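Local coordinates for protein FI20010p1 (Drosophila melanogaster, PDB 7CFB) that probably acts in piRNA amplification and gene silencing, as a Tudor-domain protein (Krimper) linked to assembly of the piRNA amplification complex with Aub, at residues Leu92-Ala100 / Thr110-Ser118. Numbering follows the deposited sequence.
Sequences LPDYGDIFA and TRITINSSS
F99 and I112 exchange two backbone hydrogen bonds, F99 N to I112 O (3.0 Å) and I112 N to F99 O (2.9 Å), as an antiparallel hydrogen-bonded pair; A100 and R111 follow as the non-hydrogen-bonded pair. Ahead of F99 the chain leaves the strand register in a type II turn, D94 to D97. G96, where a side chain would collide with the carbonyl oxygen of the preceding residue, gives its N-H to I114 O at 3.0 Å, and one water joins the turn to the strand, donating to D94 O and D97 O and accepting from I114 N (water O to I114 N 2.7 Å). D97 O is gripped a second time by T113 OG1, which lies well above its carbonyl plane (3.0 Å); OG1, anti to the backbone N of T113 (chi1 -175°), is thereby brought to the turn. Strands 99-103 and 108-117 form a beta hairpin within the first Tudor domain of Krimper, a member of the SH3-like clan, and this contact ties the turn leading into the hairpin to its second strand. Further along that strand, N115 and S116 both face D124 in a classic beta bulge. On the other side of the strand pair from A100 and R111, I112 CG2 sits over one face of the F99 ring in a CH-pi contact, 3.6 Å from its centroid, while P93 CD lies over the rim of the opposite face and I114 CG1 meets the ring's edge. With chi1 at 65°, F99 CG stands between its own N and carbonyl carbon, which carries the ring between I112 CG2 and P93 CD. A serine here would probably deprive I112 CG2 and P93 of the ring between them and leave I114 CG1 without that neighbour. The other branch of I114, CG2, packs against CD1 of Y95 (3.6 Å), and Y95 OH reaches S117 CB. F136 and Y123 also touch I114, whereas R111 turns its guanidinium to D129 in a salt bridge.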
ATOM      1  N   LEU A  92       9.210  17.074  -2.634  1.00 40.85           N
ATOM      2  CA  LEU A  92       8.348  16.093  -1.955  1.00 39.53           C
ATOM      3  C   LEU A  92       7.034  16.794  -1.655  1.00 40.30           C
ATOM      4  O   LEU A  92       7.062  17.865  -1.161  1.00 37.98           O
ATOM      5  CB  LEU A  92       9.019  15.662  -0.651  1.00 31.91           C
ATOM      6  CG  LEU A  92       9.898  14.424  -0.753  1.00 38.21           C
ATOM      7  CD1 LEU A  92      10.823  14.307   0.427  1.00 29.01           C
ATOM      8  CD2 LEU A  92       9.043  13.193  -0.893  1.00 32.26           C
ATOM      9  N   PRO A  93       5.868  16.166  -1.841  1.00 38.78           N
ATOM     10  CA  PRO A  93       4.614  16.752  -1.420  1.00 36.50           C
ATOM     11  C   PRO A  93       4.481  16.835   0.106  1.00 39.00           C
ATOM     12  O   PRO A  93       5.174  16.229   0.844  1.00 35.53           O
ATOM     13  CB  PRO A  93       3.556  15.792  -1.955  1.00 32.93           C
ATOM     14  CG  PRO A  93       4.240  15.138  -3.101  1.00 29.14           C
ATOM     15  CD  PRO A  93       5.659  14.972  -2.628  1.00 29.92           C
ATOM     16  N   ASP A  94       3.479  17.551   0.573  1.00 38.44           N
ATOM     17  CA  ASP A  94       3.297  17.706   2.034  1.00 42.19           C
ATOM     18  C   ASP A  94       3.009  16.382   2.732  1.00 41.18           C
ATOM     19  O   ASP A  94       2.482  15.453   2.135  1.00 38.40           O
ATOM     20  CB  ASP A  94       2.096  18.575   2.371  1.00 39.85           C
ATOM     21  CG  ASP A  94       2.241  20.015   1.946  1.00 43.41           C
ATOM     22  OD1 ASP A  94       3.330  20.408   1.627  1.00 37.54           O
ATOM     23  OD2 ASP A  94       1.245  20.697   1.946  1.00 44.76           O
ATOM     24  N   TYR A  95       3.302  16.356   4.018  1.00 35.27           N
ATOM     25  CA  TYR A  95       2.980  15.170   4.839  1.00 32.76           C
ATOM     26  C   TYR A  95       1.481  14.907   4.727  1.00 35.05           C
ATOM     27  O   TYR A  95       0.668  15.814   4.831  1.00 41.47           O
ATOM     28  CB  TYR A  95       3.369  15.415   6.293  1.00 30.53           C
ATOM     29  CG  TYR A  95       4.830  15.689   6.516  1.00 29.84           C
ATOM     30  CD1 TYR A  95       5.756  14.680   6.430  1.00 29.87           C
ATOM     31  CD2 TYR A  95       5.287  16.954   6.794  1.00 34.65           C
ATOM     32  CE1 TYR A  95       7.096  14.920   6.617  1.00 32.54           C
ATOM     33  CE2 TYR A  95       6.624  17.219   6.971  1.00 27.55           C
ATOM     34  CZ  TYR A  95       7.531  16.194   6.881  1.00 32.68           C
ATOM     35  OH  TYR A  95       8.844  16.417   7.069  1.00 35.89           O
ATOM     36  N   GLY A  96       1.147  13.661   4.447  1.00 31.44           N
ATOM     37  CA  GLY A  96      -0.239  13.206   4.312  1.00 32.60           C
ATOM     38  C   GLY A  96      -0.758  13.305   2.895  1.00 32.73           C
ATOM     39  O   GLY A  96      -1.775  12.727   2.626  1.00 37.12           O
ATOM     40  N   ASP A  97      -0.046  13.998   2.022  1.00 33.69           N
ATOM     41  CA  ASP A  97      -0.477  14.133   0.614  1.00 35.99           C
ATOM     42  C   ASP A  97      -0.100  12.861  -0.145  1.00 32.97           C
ATOM     43  O   ASP A  97       0.903  12.286   0.158  1.00 28.56           O
ATOM     44  CB  ASP A  97      -0.065  15.472   0.013  1.00 39.47           C
ATOM     45  CG  ASP A  97      -0.938  16.636   0.463  1.00 53.26           C
ATOM     46  OD1 ASP A  97      -1.861  16.416   1.220  1.00 54.07           O
ATOM     47  OD2 ASP A  97      -0.681  17.747   0.060  1.00 56.86           O
ATOM     48  N   ILE A  98      -0.887  12.485  -1.133  1.00 29.57           N
ATOM     49  CA  ILE A  98      -0.630  11.238  -1.893  1.00 30.66           C
ATOM     50  C   ILE A  98       0.122  11.499  -3.206  1.00 33.19           C
ATOM     51  O   ILE A  98      -0.205  12.429  -3.892  1.00 28.40           O
ATOM     52  CB  ILE A  98      -1.945  10.485  -2.084  1.00 26.38           C
ATOM     53  CG1 ILE A  98      -2.568  10.147  -0.733  1.00 29.11           C
ATOM     54  CG2 ILE A  98      -1.755   9.258  -2.934  1.00 24.97           C
ATOM     55  CD1 ILE A  98      -4.008   9.856  -0.838  1.00 30.14           C
ATOM     56  N   PHE A  99       1.113  10.666  -3.492  1.00 25.88           N
ATOM     57  CA  PHE A  99       1.947  10.731  -4.709  1.00 24.65           C
ATOM     58  C   PHE A  99       2.387   9.323  -5.098  1.00 31.78           C
ATOM     59  O   PHE A  99       1.857   8.371  -4.566  1.00 26.47           O
ATOM     60  CB  PHE A  99       3.055  11.768  -4.583  1.00 30.95           C
ATOM     61  CG  PHE A  99       4.098  11.498  -3.537  1.00 32.03           C
ATOM     62  CD1 PHE A  99       3.872  11.796  -2.209  1.00 24.12           C
ATOM     63  CD2 PHE A  99       5.318  10.971  -3.893  1.00 28.27           C
ATOM     64  CE1 PHE A  99       4.845  11.570  -1.267  1.00 21.52           C
ATOM     65  CE2 PHE A  99       6.290  10.736  -2.942  1.00 30.01           C
ATOM     66  CZ  PHE A  99       6.048  11.041  -1.634  1.00 26.90           C
ATOM     67  N   ALA A 100       3.303   9.220  -6.046  1.00 25.05           N
ATOM     68  CA  ALA A 100       3.763   7.901  -6.507  1.00 22.45           C
ATOM     69  C   ALA A 100       5.279   7.775  -6.378  1.00 32.33           C
ATOM     70  O   ALA A 100       5.967   8.763  -6.450  1.00 26.87           O
ATOM     71  CB  ALA A 100       3.291   7.673  -7.910  1.00 27.99           C
ATOM     72  N   THR A 110       4.075   2.717  -7.206  1.00 26.51           N
ATOM     73  CA  THR A 110       3.010   2.557  -6.194  1.00 23.46           C
ATOM     74  C   THR A 110       2.701   3.874  -5.483  1.00 26.13           C
ATOM     75  O   THR A 110       3.577   4.688  -5.395  1.00 24.02           O
ATOM     76  CB  THR A 110       3.419   1.468  -5.211  1.00 29.02           C
ATOM     77  OG1 THR A 110       2.281   0.992  -4.508  1.00 36.64           O
ATOM     78  CG2 THR A 110       4.489   1.922  -4.253  1.00 24.58           C
ATOM     79  N   ARG A 111       1.479   3.999  -4.973  1.00 25.27           N
ATOM     80  CA  ARG A 111       1.000   5.204  -4.250  1.00 27.03           C
ATOM     81  C   ARG A 111       1.651   5.240  -2.874  1.00 25.88           C
ATOM     82  O   ARG A 111       1.784   4.217  -2.278  1.00 28.32           O
ATOM     83  CB  ARG A 111      -0.525   5.305  -4.237  1.00 22.48           C
ATOM     84  CG  ARG A 111      -1.162   5.289  -5.611  1.00 21.97           C
ATOM     85  CD  ARG A 111      -2.558   5.844  -5.600  1.00 24.55           C
ATOM     86  NE  ARG A 111      -3.415   4.991  -4.819  1.00 26.42           N
ATOM     87  CZ  ARG A 111      -4.564   5.340  -4.310  1.00 24.33           C
ATOM     88  NH1 ARG A 111      -5.041   6.545  -4.488  1.00 24.42           N
ATOM     89  NH2 ARG A 111      -5.232   4.477  -3.600  1.00 28.14           N
ATOM     90  N   ILE A 112       2.021   6.420  -2.442  1.00 22.62           N
ATOM     91  CA  ILE A 112       2.779   6.611  -1.190  1.00 22.10           C
ATOM     92  C   ILE A 112       2.381   7.934  -0.553  1.00 27.37           C
ATOM     93  O   ILE A 112       1.954   8.812  -1.257  1.00 25.50           O
ATOM     94  CB  ILE A 112       4.280   6.600  -1.544  1.00 23.96           C
ATOM     95  CG1 ILE A 112       5.206   6.559  -0.327  1.00 25.14           C
ATOM     96  CG2 ILE A 112       4.630   7.703  -2.521  1.00 24.31           C
ATOM     97  CD1 ILE A 112       6.658   6.625  -0.631  1.00 24.82           C
ATOM     98  N   THR A 113       2.536   8.017   0.750  1.00 20.55           N
ATOM     99  CA  THR A 113       2.379   9.275   1.483  1.00 23.30           C
ATOM    100  C   THR A 113       3.518   9.370   2.507  1.00 25.90           C
ATOM    101  O   THR A 113       3.899   8.352   3.021  1.00 27.95           O
ATOM    102  CB  THR A 113       0.991   9.382   2.103  1.00 24.85           C
ATOM    103  OG1 THR A 113       0.997  10.688   2.645  1.00 26.85           O
ATOM    104  CG2 THR A 113       0.734   8.351   3.174  1.00 20.14           C
ATOM    105  N   ILE A 114       4.046  10.558   2.730  1.00 24.01           N
ATOM    106  CA  ILE A 114       5.075  10.774   3.770  1.00 25.35           C
ATOM    107  C   ILE A 114       4.334  11.128   5.058  1.00 27.45           C
ATOM    108  O   ILE A 114       3.597  12.055   5.063  1.00 31.75           O
ATOM    109  CB  ILE A 114       6.081  11.862   3.384  1.00 28.76           C
ATOM    110  CG1 ILE A 114       6.746  11.572   2.045  1.00 33.22           C
ATOM    111  CG2 ILE A 114       7.110  12.010   4.476  1.00 32.88           C
ATOM    112  CD1 ILE A 114       7.767  10.513   2.128  1.00 35.73           C
ATOM    113  N   ASN A 115       4.536  10.357   6.105  1.00 25.26           N
ATOM    114  CA  ASN A 115       3.825  10.625   7.372  1.00 33.25           C
ATOM    115  C   ASN A 115       4.682  11.436   8.349  1.00 36.25           C
ATOM    116  O   ASN A 115       4.120  12.162   9.093  1.00 34.43           O
ATOM    117  CB  ASN A 115       3.142   9.375   7.924  1.00 27.03           C
ATOM    118  CG  ASN A 115       4.084   8.237   8.216  1.00 35.42           C
ATOM    119  OD1 ASN A 115       4.346   7.404   7.378  1.00 28.74           O
ATOM    120  ND2 ASN A 115       4.585   8.193   9.426  1.00 35.35           N
ATOM    121  N   SER A 116       5.998  11.307   8.310  1.00 34.33           N
ATOM    122  CA  SER A 116       6.852  12.042   9.270  1.00 33.31           C
ATOM    123  C   SER A 116       8.293  12.145   8.783  1.00 34.32           C
ATOM    124  O   SER A 116       8.683  11.386   7.936  1.00 33.10           O
ATOM    125  CB  SER A 116       6.814  11.414  10.640  1.00 23.43           C
ATOM    126  OG  SER A 116       7.537  10.215  10.685  1.00 32.99           O
ATOM    127  N   SER A 117       9.017  13.071   9.388  1.00 37.57           N
ATOM    128  CA  SER A 117      10.462  13.297   9.186  1.00 38.62           C
ATOM    129  C   SER A 117      11.231  12.353  10.107  1.00 42.28           C
ATOM    130  O   SER A 117      10.829  12.181  11.231  1.00 45.86           O
ATOM    131  CB  SER A 117      10.794  14.714   9.488  1.00 41.63           C
ATOM    132  OG  SER A 117      12.110  15.008   9.108  1.00 48.79           O
ATOM    133  N   SER A 118      12.301  11.762   9.612  1.00 36.71           N
ATOM    134  CA  SER A 118      13.126  10.846  10.415  1.00 36.74           C
ATOM    135  C   SER A 118      14.297  11.637  11.007  1.00 45.41           C
ATOM    136  O   SER A 118      14.927  12.377  10.284  1.00 37.76           O
ATOM    137  CB  SER A 118      13.593   9.715   9.586  1.00 37.88           C
ATOM    138  OG  SER A 118      12.556   8.820   9.310  1.00 31.06           O
TER
HETATM  139  O   HOH W   1       3.238  12.766   1.334  1.00 29.30           O